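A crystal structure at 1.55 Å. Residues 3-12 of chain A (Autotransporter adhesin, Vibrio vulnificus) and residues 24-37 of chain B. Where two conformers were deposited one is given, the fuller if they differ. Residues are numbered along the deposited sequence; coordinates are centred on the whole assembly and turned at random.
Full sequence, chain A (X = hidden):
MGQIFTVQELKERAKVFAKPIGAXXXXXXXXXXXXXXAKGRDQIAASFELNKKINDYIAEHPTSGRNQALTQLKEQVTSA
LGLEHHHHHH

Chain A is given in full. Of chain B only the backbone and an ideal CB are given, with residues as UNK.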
# COMPACT_ATOMS: atom_id res chain seq x y z
N GLN A 3 16.83 -15.20 12.09
CA GLN A 3 17.27 -13.87 11.68
C GLN A 3 16.39 -13.23 10.60
O GLN A 3 16.12 -12.04 10.68
CB GLN A 3 18.75 -13.82 11.29
CG GLN A 3 19.09 -13.63 9.83
CD GLN A 3 20.08 -12.48 9.67
OE1 GLN A 3 21.27 -12.60 10.01
NE2 GLN A 3 19.58 -11.34 9.18
N ILE A 4 15.93 -14.04 9.64
CA ILE A 4 15.03 -13.54 8.59
C ILE A 4 13.59 -13.83 8.98
O ILE A 4 13.30 -14.93 9.46
CB ILE A 4 15.28 -14.26 7.23
CG1 ILE A 4 16.76 -14.17 6.84
CG2 ILE A 4 14.43 -13.64 6.15
CD1 ILE A 4 17.14 -14.99 5.60
N PHE A 5 12.68 -12.87 8.78
CA PHE A 5 11.27 -13.12 9.05
C PHE A 5 10.81 -14.42 8.40
O PHE A 5 11.13 -14.69 7.22
CB PHE A 5 10.36 -12.07 8.39
CG PHE A 5 10.37 -10.68 9.00
CD1 PHE A 5 10.27 -10.47 10.37
CD2 PHE A 5 10.34 -9.57 8.15
CE1 PHE A 5 10.21 -9.19 10.87
CE2 PHE A 5 10.25 -8.30 8.64
CZ PHE A 5 10.19 -8.10 9.99
N THR A 6 9.99 -15.17 9.11
CA THR A 6 9.16 -16.17 8.44
C THR A 6 8.03 -15.41 7.70
O THR A 6 7.82 -14.21 7.92
CB THR A 6 8.53 -17.13 9.44
OG1 THR A 6 7.67 -16.39 10.33
CG2 THR A 6 9.60 -17.91 10.24
N VAL A 7 7.28 -16.09 6.84
CA VAL A 7 6.16 -15.47 6.16
C VAL A 7 5.16 -14.92 7.19
O VAL A 7 4.71 -13.81 7.07
CB VAL A 7 5.47 -16.42 5.17
CG1 VAL A 7 4.11 -15.86 4.74
CG2 VAL A 7 6.41 -16.66 3.97
N GLN A 8 4.87 -15.71 8.22
CA GLN A 8 3.95 -15.25 9.27
C GLN A 8 4.45 -13.99 9.99
O GLN A 8 3.68 -13.05 10.23
CB GLN A 8 3.64 -16.39 10.25
CG GLN A 8 2.75 -17.45 9.63
CD GLN A 8 1.42 -16.88 9.19
OE1 GLN A 8 0.74 -16.19 9.96
NE2 GLN A 8 1.03 -17.14 7.94
N GLU A 9 5.75 -13.95 10.30
CA GLU A 9 6.34 -12.77 10.97
C GLU A 9 6.31 -11.54 10.08
O GLU A 9 6.05 -10.42 10.55
CB GLU A 9 7.76 -13.05 11.45
CG GLU A 9 7.78 -14.12 12.54
CD GLU A 9 9.17 -14.66 12.81
OE1 GLU A 9 10.07 -14.50 11.97
OE2 GLU A 9 9.36 -15.28 13.88
N LEU A 10 6.59 -11.74 8.79
CA LEU A 10 6.49 -10.65 7.81
C LEU A 10 5.08 -10.08 7.78
O LEU A 10 4.88 -8.85 7.84
CB LEU A 10 6.94 -11.13 6.40
CG LEU A 10 6.76 -10.13 5.25
CD1 LEU A 10 7.62 -8.88 5.42
CD2 LEU A 10 6.97 -10.85 3.91
N LYS A 11 4.09 -10.96 7.67
CA LYS A 11 2.70 -10.54 7.65
C LYS A 11 2.31 -9.77 8.95
O LYS A 11 1.59 -8.76 8.90
CB LYS A 11 1.78 -11.74 7.42
CG LYS A 11 1.89 -12.32 6.01
CD LYS A 11 0.93 -13.49 5.78
CE LYS A 11 1.04 -13.98 4.36
NZ LYS A 11 0.15 -15.13 4.06
N GLU A 12 2.76 -10.26 10.11
CA GLU A 12 2.41 -9.62 11.39
C GLU A 12 3.11 -8.24 11.52
O GLU A 12 2.53 -7.30 12.08
CB GLU A 12 2.68 -10.58 12.58
CG GLU A 12 1.87 -11.91 12.49
CD GLU A 12 1.92 -12.79 13.74
OE1 GLU A 12 2.12 -14.02 13.60
OE2 GLU A 12 1.74 -12.27 14.86
N UNK B 24 2.97 -9.91 -7.43
CA UNK B 24 4.40 -9.81 -7.15
C UNK B 24 4.68 -10.13 -5.68
O UNK B 24 5.63 -10.84 -5.36
CB UNK B 24 4.92 -8.41 -7.50
N UNK B 25 3.82 -9.64 -4.79
CA UNK B 25 4.00 -9.92 -3.37
C UNK B 25 3.95 -11.41 -3.06
O UNK B 25 4.76 -11.93 -2.30
CB UNK B 25 2.93 -9.19 -2.55
N UNK B 26 2.99 -12.10 -3.65
CA UNK B 26 2.88 -13.54 -3.48
C UNK B 26 4.15 -14.26 -3.90
O UNK B 26 4.57 -15.25 -3.30
CB UNK B 26 1.69 -14.08 -4.28
N UNK B 27 4.78 -13.76 -4.96
CA UNK B 27 6.05 -14.30 -5.41
C UNK B 27 7.14 -14.19 -4.35
O UNK B 27 7.96 -15.10 -4.15
CB UNK B 27 6.49 -13.58 -6.69
N UNK B 28 7.16 -13.05 -3.68
CA UNK B 28 8.09 -12.85 -2.57
C UNK B 28 7.79 -13.82 -1.43
O UNK B 28 8.72 -14.45 -0.89
CB UNK B 28 8.02 -11.41 -2.07
N UNK B 29 6.50 -13.94 -1.05
CA UNK B 29 6.07 -14.85 0.03
C UNK B 29 6.43 -16.31 -0.25
O UNK B 29 6.84 -17.06 0.66
CB UNK B 29 4.56 -14.73 0.24
N UNK B 30 6.26 -16.72 -1.49
CA UNK B 30 6.60 -18.08 -1.89
C UNK B 30 8.10 -18.32 -1.84
O UNK B 30 8.55 -19.35 -1.37
CB UNK B 30 6.07 -18.37 -3.30
N UNK B 31 8.88 -17.33 -2.26
CA UNK B 31 10.33 -17.46 -2.22
C UNK B 31 10.86 -17.43 -0.78
O UNK B 31 11.83 -18.15 -0.44
CB UNK B 31 10.98 -16.34 -3.04
N UNK B 32 10.21 -16.65 0.08
CA UNK B 32 10.58 -16.62 1.49
C UNK B 32 10.34 -17.99 2.14
O UNK B 32 11.17 -18.46 2.92
CB UNK B 32 9.79 -15.53 2.22
N UNK B 33 9.23 -18.64 1.82
CA UNK B 33 9.00 -19.99 2.31
C UNK B 33 10.10 -20.93 1.81
O UNK B 33 10.58 -21.75 2.58
CB UNK B 33 7.62 -20.49 1.87
N UNK B 34 10.52 -20.80 0.54
CA UNK B 34 11.64 -21.64 0.03
C UNK B 34 12.92 -21.42 0.83
O UNK B 34 13.61 -22.39 1.16
CB UNK B 34 11.91 -21.34 -1.45
N UNK B 35 13.22 -20.16 1.18
CA UNK B 35 14.40 -19.86 1.97
C UNK B 35 14.35 -20.66 3.30
O UNK B 35 15.31 -21.33 3.66
CB UNK B 35 14.49 -18.36 2.23
N UNK B 36 13.21 -20.64 3.99
CA UNK B 36 13.11 -21.32 5.28
C UNK B 36 13.01 -22.83 5.19
O UNK B 36 13.34 -23.52 6.15
CB UNK B 36 11.89 -20.79 6.04
N UNK B 37 12.62 -23.35 4.04
CA UNK B 37 12.48 -24.79 3.85
C UNK B 37 13.79 -25.44 3.38
O UNK B 37 13.98 -26.67 3.48
CB UNK B 37 11.37 -25.07 2.84

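Chain B is a helix throughout 24-37. It runs at 138° to helix 7-12 of chain A, with the axes 10.5 Å apart at closest approach.

Position 24 is out of reach of chain A, so many residues would suit. It is serine.

At position 25 CA-to-CB points sideways, with nothing of chain A within 5.5 Å of CB. Only a long side chain could reach L10(A) and K11(A). The residue is tyrosine, chi1 t. Y25(B) OH lies 3.8 Å from L10(A) CD2, and the ring meets that methyl obliquely.

Position 26 points away; a polar residue would suit. It is glutamine. Its side chain also reaches position 30, and Q26(B) OE1 accepts from water 2, which receives a weak bond from K11(A) NZ.

Position 27 is out of reach. Chain A sets no restriction, so many residues would suit. Its angles, -60/-41, are ordinary for a helix and do not demand glycine, but glycine is present. An ideal CB would be crowded by S24(B) O at 3.2 Å.

Position 28 points sideways and any helix former would fit this side. It is isoleucine, and makes no contact with chain A.

At position 29 CA-to-CB points sideways; its CA is 6.2 Å from V7(A) CA, the nearest pair across the stretches. Its CB is 4.6 Å from V7(A) CG2. Leucine, isoleucine or methionine could fill the space towards L10(A). It is leucine. L29(B) CD2 lies 3.8 Å from both V7(A) CG1 and L10(A) CD2.

Position 30 points away from chain A, so a polar residue would suit. It is aspartate. Q26(B) NE2 donates to D30(B) OD1 at 2.9 Å.

Position 31 points sideways, with nothing of chain A within 5.5 Å of its CB, so many residues would suit. It is glutamine.

Position 32 points toward chain A, its CB 4.0 Å from V7(A) CG2. I4(A), V7(A) and L10(A) offer an apolar surface, so leucine or methionine would suit. It is leucine. L32(B) CD1 is 3.9 Å from I4(A) CG2; CD2 is 3.8 Å from V7(A) CG2 and 4.0 Å from L10(A) CD2.

Position 33 points sideways near the start of the chain A helix, where V7(A) N has no backbone partner within the stretch. An acceptor would suit. It is aspartate. Water 1 donates to D33(B) OD1 and accepts from V7(A) N, at 2.8 and 2.9 Å.

Position 34 is out of reach. Chain A sets no restriction, so many residues would suit. It is leucine.

Position 35 points toward chain A, with I4(A) CD1 5.4 Å from the CB; a modest apolar residue would suit. It is valine, with V35(B) CG1 4.1 Å from I4(A) CD1.

Position 36 points toward chain A, where F5(A) O has no donor within its own stretch. Histidine, glutamine or lysine could donate to it. It is histidine. H36(B) NE2 donates to F5(A) O at 2.7 Å, and T6(A) CG2 lies over one ring face.

Position 37 is out of reach. Chain A sets no restriction, so many residues would suit. It is glutamine.

Chain B (24-37) SYQGILDQLDLVHQ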
# COMPACT_ATOMS: atom_id res chain seq x y z
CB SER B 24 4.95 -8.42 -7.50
OG SER B 24 4.84 -8.15 -8.88
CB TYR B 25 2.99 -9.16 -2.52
CG TYR B 25 3.17 -9.28 -1.05
CD1 TYR B 25 4.35 -8.90 -0.44
CD2 TYR B 25 2.12 -9.68 -0.23
CE1 TYR B 25 4.50 -8.95 0.95
CE2 TYR B 25 2.26 -9.72 1.18
CZ TYR B 25 3.43 -9.36 1.75
OH TYR B 25 3.56 -9.38 3.14
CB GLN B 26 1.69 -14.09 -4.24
CG GLN B 26 1.36 -15.54 -3.86
CD GLN B 26 1.02 -15.66 -2.37
OE1 GLN B 26 0.14 -14.96 -1.87
NE2 GLN B 26 1.73 -16.55 -1.65
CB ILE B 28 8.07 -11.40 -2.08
CG1 ILE B 28 8.69 -10.46 -3.12
CG2 ILE B 28 8.82 -11.28 -0.70
CD1 ILE B 28 8.40 -8.98 -2.83
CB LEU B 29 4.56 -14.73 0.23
CG LEU B 29 3.98 -13.41 0.75
CD1 LEU B 29 2.46 -13.45 0.70
CD2 LEU B 29 4.46 -13.07 2.16
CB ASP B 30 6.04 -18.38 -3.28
CG ASP B 30 4.50 -18.45 -3.31
OD1 ASP B 30 3.82 -18.41 -2.24
OD2 ASP B 30 3.98 -18.56 -4.42
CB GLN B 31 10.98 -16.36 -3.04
CG GLN B 31 12.47 -16.54 -3.20
CD GLN B 31 12.84 -17.76 -4.04
OE1 GLN B 31 12.09 -18.21 -4.92
NE2 GLN B 31 14.03 -18.30 -3.76
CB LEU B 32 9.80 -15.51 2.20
CG LEU B 32 10.06 -15.31 3.69
CD1 LEU B 32 11.55 -15.02 3.90
CD2 LEU B 32 9.23 -14.14 4.24
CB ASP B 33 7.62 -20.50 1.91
CG ASP B 33 6.53 -20.11 2.90
OD1 ASP B 33 6.78 -20.03 4.13
OD2 ASP B 33 5.41 -19.95 2.43
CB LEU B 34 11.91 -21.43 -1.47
CG LEU B 34 10.78 -21.91 -2.39
CD1 LEU B 34 11.19 -21.68 -3.84
CD2 LEU B 34 10.42 -23.39 -2.14
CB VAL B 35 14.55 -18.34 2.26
CG1 VAL B 35 15.62 -18.09 3.31
CG2 VAL B 35 14.85 -17.53 0.96
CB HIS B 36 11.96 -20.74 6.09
CG HIS B 36 12.22 -19.34 6.56
ND1 HIS B 36 13.16 -19.06 7.53
CD2 HIS B 36 11.65 -18.15 6.22
CE1 HIS B 36 13.16 -17.75 7.76
NE2 HIS B 36 12.27 -17.18 6.98
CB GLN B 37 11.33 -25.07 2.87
CG GLN B 37 9.95 -24.86 3.49
CD GLN B 37 8.81 -24.72 2.47
OE1 GLN B 37 8.98 -25.03 1.30
NE2 GLN B 37 7.66 -24.24 2.94
O HOH W 1 8.26 -18.71 6.09
O HOH W 2 -0.90 -14.66 0.96
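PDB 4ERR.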